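Local coordinates for phosphotriesterase family protein (Listeria monocytogenes serotype 4b str. H7858, PDB 3PNZ) that probably hydrolyses phosphorylated sugar lactones, as a zinc-dependent lactonase of the phosphotriesterase family with an amidohydrolase fold, at residues A[172-177]-A[204-209]; A[193-198]-A[225-230]; A[126-131]-A[166-171]; A[73-78]-A[141-146]. All blocks are in the same frame, centred on the assembly; numbering follows the deposited sequence.

Interaction 1 of 4, residues A[172-177]-A[204-209]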
loop_
_atom_site.group_PDB
_atom_site.type_symbol
_atom_site.label_atom_id
_atom_site.label_comp_id
_atom_site.label_asym_id
_atom_site.label_seq_id
_atom_site.Cartn_x
_atom_site.Cartn_y
_atom_site.Cartn_z
ATOM N N ALA A 172 15.198 8.305 4.813
ATOM C CA ALA A 172 15.004 9.088 3.586
ATOM C C ALA A 172 13.520 9.396 3.383
ATOM O O ALA A 172 13.138 10.514 3.029
ATOM C CB ALA A 172 15.558 8.339 2.381
ATOM N N VAL A 173 12.682 8.394 3.620
ATOM C CA VAL A 173 11.239 8.547 3.456
ATOM C C VAL A 173 10.625 9.440 4.535
ATOM O O VAL A 173 9.760 10.269 4.240
ATOM C CB VAL A 173 10.547 7.171 3.424
ATOM C CG1 VAL A 173 9.043 7.317 3.544
ATOM C CG2 VAL A 173 10.927 6.448 2.140
ATOM N N ALA A 174 11.085 9.288 5.778
ATOM C CA ALA A 174 10.637 10.160 6.858
ATOM C C ALA A 174 10.924 11.620 6.499
ATOM O O ALA A 174 10.082 12.502 6.659
ATOM C CB ALA A 174 11.311 9.782 8.169
ATOM N N ARG A 175 12.120 11.861 5.987
ATOM C CA ARG A 175 12.515 13.217 5.633
ATOM C C ARG A 175 11.742 13.726 4.417
ATOM O O ARG A 175 11.453 14.922 4.318
ATOM C CB ARG A 175 14.030 13.285 5.465
ATOM C CG ARG A 175 14.731 12.994 6.793
ATOM C CD ARG A 175 16.210 12.711 6.636
ATOM N NE ARG A 175 16.741 12.089 7.845
ATOM C CZ ARG A 175 18.025 11.786 8.027
ATOM N NH1 ARG A 175 18.913 12.056 7.077
ATOM N NH2 ARG A 175 18.417 11.217 9.162
ATOM N N ALA A 176 11.372 12.822 3.514
ATOM C CA ALA A 176 10.506 13.195 2.395
ATOM C C ALA A 176 9.126 13.575 2.917
ATOM O O ALA A 176 8.483 14.484 2.388
ATOM C CB ALA A 176 10.414 12.070 1.364
ATOM N N HIS A 177 8.657 12.889 3.958
ATOM C CA HIS A 177 7.406 13.308 4.574
ATOM C C HIS A 177 7.515 14.727 5.132
ATOM O O HIS A 177 6.602 15.539 4.975
ATOM C CB HIS A 177 6.955 12.400 5.711
ATOM C CG HIS A 177 5.937 13.061 6.585
ATOM N ND1 HIS A 177 4.599 13.106 6.259
ATOM C CD2 HIS A 177 6.073 13.783 7.722
ATOM C CE1 HIS A 177 3.950 13.802 7.176
ATOM N NE2 HIS A 177 4.822 14.228 8.072
ATOM N N GLU A 204 13.053 10.227 13.920
ATOM C CA GLU A 204 12.921 11.177 12.821
ATOM C C GLU A 204 11.770 12.163 13.034
ATOM O O GLU A 204 11.390 12.891 12.112
ATOM C CB GLU A 204 12.755 10.440 11.479
ATOM C CG GLU A 204 13.982 9.593 11.073
ATOM C CD GLU A 204 15.194 10.445 10.676
ATOM O OE1 GLU A 204 14.988 11.549 10.120
ATOM O OE2 GLU A 204 16.353 10.013 10.916
ATOM N N ASN A 205 11.224 12.168 14.244
ATOM C CA ASN A 205 10.180 13.114 14.636
ATOM C C ASN A 205 8.917 13.034 13.786
ATOM O O ASN A 205 8.306 14.066 13.445
ATOM C CB ASN A 205 10.746 14.532 14.650
ATOM C CG ASN A 205 11.903 14.674 15.625
ATOM O OD1 ASN A 205 11.788 14.305 16.802
ATOM N ND2 ASN A 205 13.033 15.190 15.141
ATOM N N ILE A 206 8.515 11.805 13.470
ATOM C CA ILE A 206 7.304 11.546 12.687
ATOM C C ILE A 206 6.133 11.170 13.592
ATOM O O ILE A 206 6.187 10.170 14.309
ATOM C CB ILE A 206 7.533 10.377 11.682
ATOM C CG1 ILE A 206 8.652 10.710 10.686
ATOM C CG2 ILE A 206 6.232 10.017 10.956
ATOM C CD1 ILE A 206 8.283 11.745 9.635
ATOM N N PRO A 207 5.061 11.978 13.577
ATOM C CA PRO A 207 3.853 11.561 14.295
ATOM C C PRO A 207 3.334 10.228 13.752
ATOM O O PRO A 207 3.135 10.084 12.542
ATOM C CB PRO A 207 2.857 12.689 13.992
ATOM C CG PRO A 207 3.735 13.888 13.677
ATOM C CD PRO A 207 4.912 13.292 12.931
ATOM N N LEU A 208 3.100 9.265 14.636
ATOM C CA LEU A 208 2.820 7.904 14.188
ATOM C C LEU A 208 1.449 7.741 13.541
ATOM O O LEU A 208 1.208 6.771 12.804
ATOM C CB LEU A 208 3.035 6.907 15.336
ATOM C CG LEU A 208 4.490 6.983 15.826
ATOM C CD1 LEU A 208 4.693 6.239 17.129
ATOM C CD2 LEU A 208 5.430 6.479 14.737
ATOM N N GLU A 209 0.545 8.693 13.784
ATOM C CA GLU A 209 -0.751 8.630 13.132
ATOM C C GLU A 209 -0.643 9.005 11.651
ATOM O O GLU A 209 -1.629 8.934 10.918
ATOM C CB GLU A 209 -1.786 9.511 13.849
ATOM C CG GLU A 209 -1.518 11.002 13.744
ATOM C CD GLU A 209 -0.671 11.560 14.880
ATOM O OE1 GLU A 209 -0.769 12.779 15.143
ATOM O OE2 GLU A 209 0.103 10.810 15.516
#
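In the TIM-barrel-type amidohydrolase fold, helix 164-180 meets the loop that leads from helix 194-203 into strand 211-213. A Schellman motif ends helix 194-203. N205 is its C-prime residue with positive phi, and I206 N bonds back to L201 O. This turn sets E204 and I206 facing helix 164-180.

The polar part is a salt bridge between R175 and E204. R175 has an extended chain from CG to NE and offers its side edge, NE and NH2, one nitrogen to each carboxylate oxygen. The NE bond to E204 OE1 is 2.9 Å long and nearly straight at 175°, but it reaches OE1 from above the carboxylate plane. R175 NH2 donates to the syn lone pair of E204 OE2 at 3.0 Å. The two planes are turned 41° apart. E204 bends at chi2 (-70°) to bring its carboxylate round to the arginine. E204 OE2 also pairs with R171, so two arginines share this carboxylate and probably help keep it ionised.

The apolar part is formed by A174, H177 and I206. A174 CB sits between E204 and I206, 3.7 Å from E204 CB and 3.8 Å from I206 CG1. I206 also touches L201 and I184. H177 ND1 is bonded to A182 O, which ties down the imidazole. I206 CD1 comes obliquely to the same ring, 3.6 Å from H177 CD2.

Interaction 2 of 4, residues A[193-198]-A[225-230]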
loop_
_atom_site.group_PDB
_atom_site.type_symbol
_atom_site.label_atom_id
_atom_site.label_comp_id
_atom_site.label_asym_id
_atom_site.label_seq_id
_atom_site.Cartn_x
_atom_site.Cartn_y
_atom_site.Cartn_z
ATOM N N MET A 193 8.431 -6.453 12.739
ATOM C CA MET A 193 9.283 -5.272 12.879
ATOM C C MET A 193 8.525 -3.949 12.979
ATOM O O MET A 193 9.136 -2.885 12.909
ATOM C CB MET A 193 10.334 -5.202 11.768
ATOM C CG MET A 193 11.212 -6.459 11.670
ATOM S SD MET A 193 11.955 -6.962 13.260
ATOM C CE MET A 193 13.220 -5.719 13.448
ATOM N N ALA A 194 7.210 -4.003 13.177
ATOM C CA ALA A 194 6.457 -2.746 13.277
ATOM C C ALA A 194 6.974 -1.842 14.393
ATOM O O ALA A 194 7.115 -0.633 14.205
ATOM C CB ALA A 194 4.967 -3.008 13.446
ATOM N N LEU A 195 7.256 -2.414 15.562
ATOM C CA LEU A 195 7.690 -1.592 16.684
ATOM C C LEU A 195 9.063 -0.974 16.442
ATOM O O LEU A 195 9.334 0.144 16.891
ATOM C CB LEU A 195 7.672 -2.392 17.982
ATOM C CG LEU A 195 6.290 -2.920 18.375
ATOM C CD1 LEU A 195 6.421 -3.822 19.605
ATOM C CD2 LEU A 195 5.315 -1.773 18.625
ATOM N N GLU A 196 9.927 -1.703 15.737
ATOM C CA GLU A 196 11.239 -1.174 15.396
ATOM C C GLU A 196 11.160 -0.094 14.308
ATOM O O GLU A 196 11.910 0.886 14.352
ATOM C CB GLU A 196 12.200 -2.292 14.992
ATOM C CG GLU A 196 12.570 -3.212 16.165
ATOM C CD GLU A 196 11.485 -4.218 16.510
ATOM O OE1 GLU A 196 10.505 -4.353 15.750
ATOM O OE2 GLU A 196 11.618 -4.898 17.551
ATOM N N GLN A 197 10.262 -0.273 13.339
ATOM C CA GLN A 197 10.000 0.776 12.360
ATOM C C GLN A 197 9.576 2.037 13.099
ATOM O O GLN A 197 10.060 3.132 12.819
ATOM C CB GLN A 197 8.877 0.380 11.410
ATOM C CG GLN A 197 9.234 -0.728 10.427
ATOM C CD GLN A 197 8.107 -0.991 9.451
ATOM O OE1 GLN A 197 7.005 -0.456 9.595
ATOM N NE2 GLN A 197 8.377 -1.814 8.448
ATOM N N ILE A 198 8.665 1.864 14.048
ATOM C CA ILE A 198 8.138 2.987 14.818
ATOM C C ILE A 198 9.241 3.722 15.583
ATOM O O ILE A 198 9.240 4.948 15.645
ATOM C CB ILE A 198 6.984 2.535 15.739
ATOM C CG1 ILE A 198 5.721 2.310 14.897
ATOM C CG2 ILE A 198 6.742 3.525 16.868
ATOM C CD1 ILE A 198 4.707 1.394 15.541
ATOM N N HIS A 225 -0.597 -6.416 18.188
ATOM C CA HIS A 225 -1.493 -5.487 17.493
ATOM C C HIS A 225 -1.869 -4.292 18.377
ATOM O O HIS A 225 -1.881 -3.153 17.911
ATOM C CB HIS A 225 -2.748 -6.206 17.013
ATOM C CG HIS A 225 -2.554 -6.950 15.733
ATOM N ND1 HIS A 225 -3.548 -7.705 15.155
ATOM C CD2 HIS A 225 -1.481 -7.047 14.913
ATOM C CE1 HIS A 225 -3.103 -8.227 14.027
ATOM N NE2 HIS A 225 -1.849 -7.845 13.859
ATOM N N LYS A 226 -2.148 -4.560 19.650
ATOM C CA LYS A 226 -2.487 -3.487 20.589
ATOM C C LYS A 226 -1.300 -2.555 20.852
ATOM O O LYS A 226 -1.472 -1.334 20.972
ATOM C CB LYS A 226 -3.022 -4.068 21.901
ATOM C CG LYS A 226 -3.354 -3.007 22.954
ATOM C CD LYS A 226 -4.308 -3.563 24.015
ATOM C CE LYS A 226 -4.746 -2.463 24.979
ATOM N NZ LYS A 226 -5.642 -2.994 26.045
ATOM N N GLN A 227 -0.092 -3.117 20.943
ATOM C CA GLN A 227 1.110 -2.291 21.063
ATOM C C GLN A 227 1.222 -1.330 19.885
ATOM O O GLN A 227 1.525 -0.149 20.052
ATOM C CB GLN A 227 2.373 -3.151 21.103
ATOM C CG GLN A 227 2.661 -3.881 22.402
ATOM C CD GLN A 227 3.909 -4.745 22.256
ATOM O OE1 GLN A 227 3.938 -5.668 21.439
ATOM N NE2 GLN A 227 4.944 -4.440 23.029
ATOM N N VAL A 228 1.006 -1.847 18.683
ATOM C CA VAL A 228 1.084 -1.009 17.490
ATOM C C VAL A 228 -0.038 0.025 17.495
ATOM O O VAL A 228 0.194 1.212 17.262
ATOM C CB VAL A 228 1.032 -1.847 16.204
ATOM C CG1 VAL A 228 0.956 -0.955 14.977
ATOM C CG2 VAL A 228 2.268 -2.730 16.121
ATOM N N ALA A 229 -1.251 -0.433 17.767
ATOM C CA ALA A 229 -2.420 0.450 17.710
ATOM C C ALA A 229 -2.327 1.614 18.696
ATOM O O ALA A 229 -2.804 2.715 18.417
ATOM C CB ALA A 229 -3.689 -0.345 17.959
ATOM N N LYS A 230 -1.730 1.369 19.856
ATOM C CA LYS A 230 -1.604 2.412 20.871
ATOM C C LYS A 230 -0.819 3.631 20.401
ATOM O O LYS A 230 -0.971 4.715 20.969
ATOM C CB LYS A 230 -0.928 1.855 22.125
ATOM C CG LYS A 230 -1.839 1.071 23.043
ATOM C CD LYS A 230 -1.033 0.717 24.294
ATOM C CE LYS A 230 -1.809 -0.101 25.294
ATOM N NZ LYS A 230 -0.931 -0.368 26.476
#
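V228 turns its two methyl groups to different partners on helix 194-203. Its CG1 is anti to the backbone N (chi1 174°), and CG2 lies beside that N. CG2 does most of the touching. It meets A194 CB at 3.8 Å and L195 CD2 at 4.1 Å. CG1 comes near the tip of I198, with 4.5 Å to I198 CD1, a loose approach. L195 and V228 cross obliquely.

The two segments belong to neighbouring outer helices of the TIM-barrel-type amidohydrolase fold, 194-203 and 222-229. Strand 211-213 lies between them in sequence and forms a beta-alpha unit of the barrel with helix 222-229. The short helical segments run almost parallel, with 19° between their directions, and their axes approach to 10.4 Å. V228 and I198 both also rest on I213 of that strand.

Towards the outside, Q227 reaches across L195 at about a right angle. Its chain is extended beyond CG, and the end of the amide lies against one leucine methyl: Q227 OE1 is 3.6 Å from L195 CD1. The other methyl, L195 CD2, stands 4.1 Å from Q227 CB. No hydrogen bond joins the two segments.

Interaction 3 of 4, residues A[126-131]-A[166-171]. With PO4 (phosphate ion), chain M.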
loop_
_atom_site.group_PDB
_atom_site.type_symbol
_atom_site.label_atom_id
_atom_site.label_comp_id
_atom_site.label_asym_id
_atom_site.label_seq_id
_atom_site.Cartn_x
_atom_site.Cartn_y
_atom_site.Cartn_z
ATOM N N THR A 126 24.161 6.252 -2.851
ATOM C CA THR A 126 23.479 7.536 -2.881
ATOM C C THR A 126 23.234 7.993 -1.449
ATOM O O THR A 126 22.871 7.185 -0.593
ATOM C CB THR A 126 22.148 7.421 -3.644
ATOM O OG1 THR A 126 22.410 6.997 -4.987
ATOM C CG2 THR A 126 21.400 8.744 -3.663
ATOM N N THR A 127 23.459 9.275 -1.177
ATOM C CA THR A 127 23.312 9.786 0.182
ATOM C C THR A 127 21.841 9.768 0.575
ATOM O O THR A 127 20.966 9.836 -0.282
ATOM C CB THR A 127 23.814 11.233 0.315
ATOM O OG1 THR A 127 23.004 12.089 -0.498
ATOM C CG2 THR A 127 25.272 11.345 -0.119
ATOM N N THR A 128 21.578 9.695 1.873
ATOM C CA THR A 128 20.209 9.728 2.370
ATOM C C THR A 128 19.468 10.948 1.809
ATOM O O THR A 128 18.318 10.846 1.383
ATOM C CB THR A 128 20.166 9.724 3.916
ATOM O OG1 THR A 128 20.895 8.594 4.413
ATOM C CG2 THR A 128 18.738 9.645 4.416
ATOM N N ASP A 129 20.139 12.096 1.778
ATOM C CA ASP A 129 19.486 13.322 1.317
ATOM C C ASP A 129 19.089 13.249 -0.155
ATOM O O ASP A 129 18.041 13.760 -0.550
ATOM C CB ASP A 129 20.369 14.543 1.590
ATOM C CG ASP A 129 20.464 14.873 3.072
ATOM O OD1 ASP A 129 19.719 14.265 3.876
ATOM O OD2 ASP A 129 21.286 15.742 3.435
ATOM N N LYS A 130 19.920 12.604 -0.963
ATOM C CA LYS A 130 19.603 12.430 -2.373
ATOM C C LYS A 130 18.478 11.416 -2.570
ATOM O O LYS A 130 17.679 11.539 -3.491
ATOM C CB LYS A 130 20.849 12.024 -3.162
ATOM C CG LYS A 130 21.814 13.180 -3.406
ATOM C CD LYS A 130 21.157 14.239 -4.276
ATOM C CE LYS A 130 22.050 15.463 -4.457
ATOM N NZ LYS A 130 21.344 16.540 -5.211
ATOM N N LEU A 131 18.413 10.406 -1.707
ATOM C CA LEU A 131 17.285 9.483 -1.752
ATOM C C LEU A 131 15.996 10.221 -1.381
ATOM O O LEU A 131 14.946 10.007 -1.992
ATOM C CB LEU A 131 17.528 8.265 -0.846
ATOM C CG LEU A 131 18.621 7.302 -1.333
ATOM C CD1 LEU A 131 18.859 6.184 -0.303
ATOM C CD2 LEU A 131 18.275 6.717 -2.698
ATOM N N GLU A 166 18.030 -0.737 4.708
ATOM C CA GLU A 166 16.597 -0.539 4.894
ATOM C C GLU A 166 16.370 0.665 5.791
ATOM O O GLU A 166 15.518 1.507 5.510
ATOM C CB GLU A 166 15.928 -1.784 5.485
ATOM C CG GLU A 166 15.686 -2.887 4.455
ATOM C CD GLU A 166 15.420 -4.254 5.079
ATOM O OE1 GLU A 166 15.451 -4.383 6.319
ATOM O OE2 GLU A 166 15.175 -5.207 4.316
ATOM N N GLU A 167 17.133 0.743 6.873
ATOM C CA GLU A 167 17.036 1.856 7.805
ATOM C C GLU A 167 17.300 3.192 7.116
ATOM O O GLU A 167 16.619 4.188 7.381
ATOM C CB GLU A 167 18.026 1.671 8.956
ATOM C CG GLU A 167 18.050 2.831 9.926
ATOM C CD GLU A 167 19.049 2.630 11.043
ATOM O OE1 GLU A 167 19.372 1.461 11.346
ATOM O OE2 GLU A 167 19.512 3.634 11.615
ATOM N N LYS A 168 18.313 3.204 6.259
ATOM C CA LYS A 168 18.618 4.372 5.436
ATOM C C LYS A 168 17.386 4.822 4.647
ATOM O O LYS A 168 17.067 6.022 4.618
ATOM C CB LYS A 168 19.772 4.050 4.485
ATOM C CG LYS A 168 20.241 5.212 3.606
ATOM C CD LYS A 168 21.281 4.699 2.595
ATOM C CE LYS A 168 22.208 5.801 2.102
ATOM N NZ LYS A 168 23.276 5.241 1.225
ATOM N N THR A 169 16.693 3.881 4.007
ATOM C CA THR A 169 15.488 4.248 3.259
ATOM C C THR A 169 14.358 4.737 4.169
ATOM O O THR A 169 13.585 5.611 3.777
ATOM C CB THR A 169 14.975 3.141 2.306
ATOM O OG1 THR A 169 14.536 2.006 3.064
ATOM C CG2 THR A 169 16.064 2.717 1.322
ATOM N N ILE A 170 14.251 4.187 5.374
ATOM C CA ILE A 170 13.232 4.679 6.299
ATOM C C ILE A 170 13.479 6.152 6.605
ATOM O O ILE A 170 12.556 6.964 6.576
ATOM C CB ILE A 170 13.197 3.903 7.639
ATOM C CG1 ILE A 170 12.943 2.410 7.390
ATOM C CG2 ILE A 170 12.128 4.503 8.564
ATOM C CD1 ILE A 170 12.869 1.587 8.684
ATOM N N ARG A 171 14.731 6.494 6.897
ATOM C CA ARG A 171 15.067 7.877 7.220
ATOM C C ARG A 171 14.859 8.789 6.005
ATOM O O ARG A 171 14.364 9.900 6.150
ATOM C CB ARG A 171 16.492 7.986 7.786
ATOM C CG ARG A 171 16.679 7.187 9.065
ATOM C CD ARG A 171 18.014 7.471 9.755
ATOM N NE ARG A 171 18.279 6.486 10.806
ATOM C CZ ARG A 171 17.804 6.565 12.043
ATOM N NH1 ARG A 171 17.039 7.587 12.404
ATOM N NH2 ARG A 171 18.099 5.621 12.928
HETATM P P PO4 M . 24.399 9.368 4.696
HETATM O O1 PO4 M . 23.822 10.647 5.265
HETATM O O2 PO4 M . 23.995 8.197 5.565
HETATM O O3 PO4 M . 25.907 9.453 4.658
HETATM O O4 PO4 M . 23.878 9.171 3.296
#
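The ammonium nitrogen K168 NZ is gripped by two carbonyl oxygens, T126 O from this contact and I123 O from helix 119-124. Its bond to T126 O is 2.7 Å long. The nitrogen comes from above the carbonyl plane, at a C=O...N angle of 154°. The contact joins two helices on the outside of the TIM-barrel-type amidohydrolase fold, the start of helix 128-140 and helix 164-180. K168 leaves its helix with CG anti to the backbone N (chi1 -177°), and the chain stays extended to the nitrogen. It therefore reaches past T128 and anchors the peptide leading into helix 128-140.

The aliphatic part of the lysine is used too. K168 CG packs 3.5 Å from T128 OG1. L131 crosses the chain at about a right angle, with L131 CD1 4.1 Å from K168 CD.

T127 is the N-cap of helix 128-140; its OG1 accepts from K130 N at 3.2 Å. A phosphate ion, probably from the crystallisation liquor, sits at this helix start. The partial positive charge of the helix end and the nearby lysine are consistent with anion binding there. The firmest grip on the ion is T128 N to phosphate O4, 2.8 Å with an N-H...O angle of 163°.

Interaction 4 of 4, residues A[73-78]-A[141-146]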
loop_
_atom_site.group_PDB
_atom_site.type_symbol
_atom_site.label_atom_id
_atom_site.label_comp_id
_atom_site.label_asym_id
_atom_site.label_seq_id
_atom_site.Cartn_x
_atom_site.Cartn_y
_atom_site.Cartn_z
ATOM N N ARG A 73 7.017 -0.322 -11.847
ATOM C CA ARG A 73 5.803 0.420 -12.124
ATOM C C ARG A 73 5.509 0.504 -13.619
ATOM O O ARG A 73 6.423 0.539 -14.447
ATOM C CB ARG A 73 5.899 1.839 -11.568
ATOM C CG ARG A 73 6.228 1.943 -10.085
ATOM C CD ARG A 73 5.881 3.353 -9.647
ATOM N NE ARG A 73 6.250 3.720 -8.286
ATOM C CZ ARG A 73 7.329 4.433 -7.969
ATOM N NH1 ARG A 73 8.194 4.809 -8.910
ATOM N NH2 ARG A 73 7.556 4.760 -6.708
ATOM N N ARG A 74 4.219 0.527 -13.938
ATOM C CA ARG A 74 3.732 0.868 -15.270
ATOM C C ARG A 74 2.741 2.024 -15.107
ATOM O O ARG A 74 1.532 1.864 -15.297
ATOM C CB ARG A 74 3.069 -0.352 -15.918
ATOM C CG ARG A 74 4.044 -1.473 -16.268
ATOM C CD ARG A 74 5.139 -0.941 -17.176
ATOM N NE ARG A 74 6.027 -1.972 -17.708
ATOM C CZ ARG A 74 7.172 -2.356 -17.147
ATOM N NH1 ARG A 74 7.589 -1.818 -16.001
ATOM N NH2 ARG A 74 7.903 -3.292 -17.733
ATOM N N VAL A 75 3.267 3.184 -14.725
ATOM C CA VAL A 75 2.438 4.321 -14.332
ATOM C C VAL A 75 1.490 4.787 -15.436
ATOM O O VAL A 75 0.331 5.105 -15.170
ATOM C CB VAL A 75 3.301 5.502 -13.848
ATOM C CG1 VAL A 75 2.428 6.695 -13.474
ATOM C CG2 VAL A 75 4.153 5.071 -12.660
ATOM N N LEU A 76 1.969 4.827 -16.675
ATOM C CA LEU A 76 1.108 5.274 -17.766
ATOM C C LEU A 76 -0.082 4.340 -17.974
ATOM O O LEU A 76 -1.182 4.791 -18.284
ATOM C CB LEU A 76 1.900 5.454 -19.068
ATOM C CG LEU A 76 2.980 6.540 -19.012
ATOM C CD1 LEU A 76 3.785 6.574 -20.305
ATOM C CD2 LEU A 76 2.354 7.897 -18.720
ATOM N N ASP A 77 0.130 3.037 -17.790
ATOM C CA ASP A 77 -0.959 2.072 -17.937
ATOM C C ASP A 77 -1.983 2.246 -16.820
ATOM O O ASP A 77 -3.188 2.189 -17.051
ATOM C CB ASP A 77 -0.420 0.635 -17.920
ATOM C CG ASP A 77 0.369 0.284 -19.175
ATOM O OD1 ASP A 77 -0.153 0.498 -20.290
ATOM O OD2 ASP A 77 1.505 -0.221 -19.048
ATOM N N VAL A 78 -1.496 2.438 -15.600
ATOM C CA VAL A 78 -2.391 2.653 -14.469
ATOM C C VAL A 78 -3.185 3.953 -14.634
ATOM O O VAL A 78 -4.382 4.000 -14.362
ATOM C CB VAL A 78 -1.615 2.633 -13.133
ATOM C CG1 VAL A 78 -2.529 2.986 -11.967
ATOM C CG2 VAL A 78 -0.982 1.252 -12.922
ATOM N N ASN A 141 6.512 16.282 -8.355
ATOM C CA ASN A 141 6.644 16.466 -9.796
ATOM C C ASN A 141 5.960 15.368 -10.602
ATOM O O ASN A 141 5.238 15.640 -11.561
ATOM C CB ASN A 141 8.121 16.548 -10.187
ATOM C CG ASN A 141 8.827 17.732 -9.553
ATOM O OD1 ASN A 141 8.190 18.702 -9.157
ATOM N ND2 ASN A 141 10.147 17.655 -9.455
ATOM N N GLY A 142 6.204 14.118 -10.222
ATOM C CA GLY A 142 5.580 12.993 -10.892
ATOM C C GLY A 142 6.389 11.714 -10.780
ATOM O O GLY A 142 7.593 11.740 -10.524
ATOM N N LEU A 143 5.716 10.587 -10.970
ATOM C CA LEU A 143 6.374 9.287 -10.933
ATOM C C LEU A 143 7.083 8.958 -12.249
ATOM O O LEU A 143 6.483 9.019 -13.317
ATOM C CB LEU A 143 5.350 8.197 -10.607
ATOM C CG LEU A 143 4.780 8.197 -9.185
ATOM C CD1 LEU A 143 3.365 7.622 -9.160
ATOM C CD2 LEU A 143 5.699 7.450 -8.218
ATOM N N GLU A 144 8.362 8.608 -12.155
ATOM C CA GLU A 144 9.101 8.029 -13.281
ATOM C C GLU A 144 8.997 8.795 -14.597
ATOM O O GLU A 144 8.763 8.200 -15.649
ATOM C CB GLU A 144 8.660 6.581 -13.500
ATOM C CG GLU A 144 8.817 5.754 -12.250
ATOM C CD GLU A 144 8.682 4.264 -12.492
ATOM O OE1 GLU A 144 8.820 3.515 -11.506
ATOM O OE2 GLU A 144 8.442 3.845 -13.647
ATOM N N GLY A 145 9.178 10.109 -14.536
ATOM C CA GLY A 145 9.160 10.929 -15.736
ATOM C C GLY A 145 7.778 11.265 -16.274
ATOM O O GLY A 145 7.659 11.907 -17.321
ATOM N N THR A 146 6.731 10.835 -15.574
ATOM C CA THR A 146 5.363 11.136 -15.984
ATOM C C THR A 146 4.827 12.295 -15.150
ATOM O O THR A 146 5.442 12.679 -14.151
ATOM C CB THR A 146 4.430 9.921 -15.785
ATOM O OG1 THR A 146 4.081 9.815 -14.396
ATOM C CG2 THR A 146 5.105 8.624 -16.262
HETATM O O HOH W 1 9.554 1.018 -11.365
HETATM O O HOH W 2 6.125 3.628 -15.177
#
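R73 spreads its guanidinium beneath a methyl of L143, with L143 CD2 3.4 Å above the plane and over its centre. The arginine stands just before helix 75-85 of the TIM-barrel-type amidohydrolase fold, and the leucine opens a type I' beta turn, L143 to T146, in the loop before strand 150-152.

E144 comes to the guanidinium at its edge. R73 NH1 donates to the anti lone pair of E144 OE1 at 3.0 Å, a salt bridge. The bond is bent, at 144°, and the two planes are 58° apart. R73 NH1 also pairs with E138, while NE and NH2 bond to the carbonyls of T67 and T92. E144 OE2 has its own salt bridge to K106.

Two waters extend the bridge to the backbone. One accepts from R73 N and donates to E144 OE1. The other accepts from V75 N, at the helix start, and donates to E144 OE2.

Beside it, V75 CG2 lies 3.9 Å from L143 CB, and L76 CD2 lies 3.8 Å from T146 CG2. T146 holds its own turn closed: L143 O accepts from T146 N at 2.9 Å and from T146 OG1 at 2.8 Å, the latter on a lone pair.

All four contacts lie in the outer layer of one amidohydrolase barrel. Interactions 1 and 3 share helix 164-180, and their centres are 12 Å apart. They touch: E204 of interaction 1 pairs with R171 of interaction 3. Interaction 2 adjoins interaction 1 through L208 and I198, with centres 15 Å apart. Interactions 3, 1 and 2 thus link helix 128-140, helix 164-180, the loop after helix 194-203, and helices 194-203 and 222-229 around the zinc-bearing barrel. Interaction 4, which joins the start of helix 75-85 to a loop, lies 32 Å from interaction 2 between centres, on the opposite side of the chain's centre. Along the chain, interactions 4 and 3 interlock, as do 1 and 2.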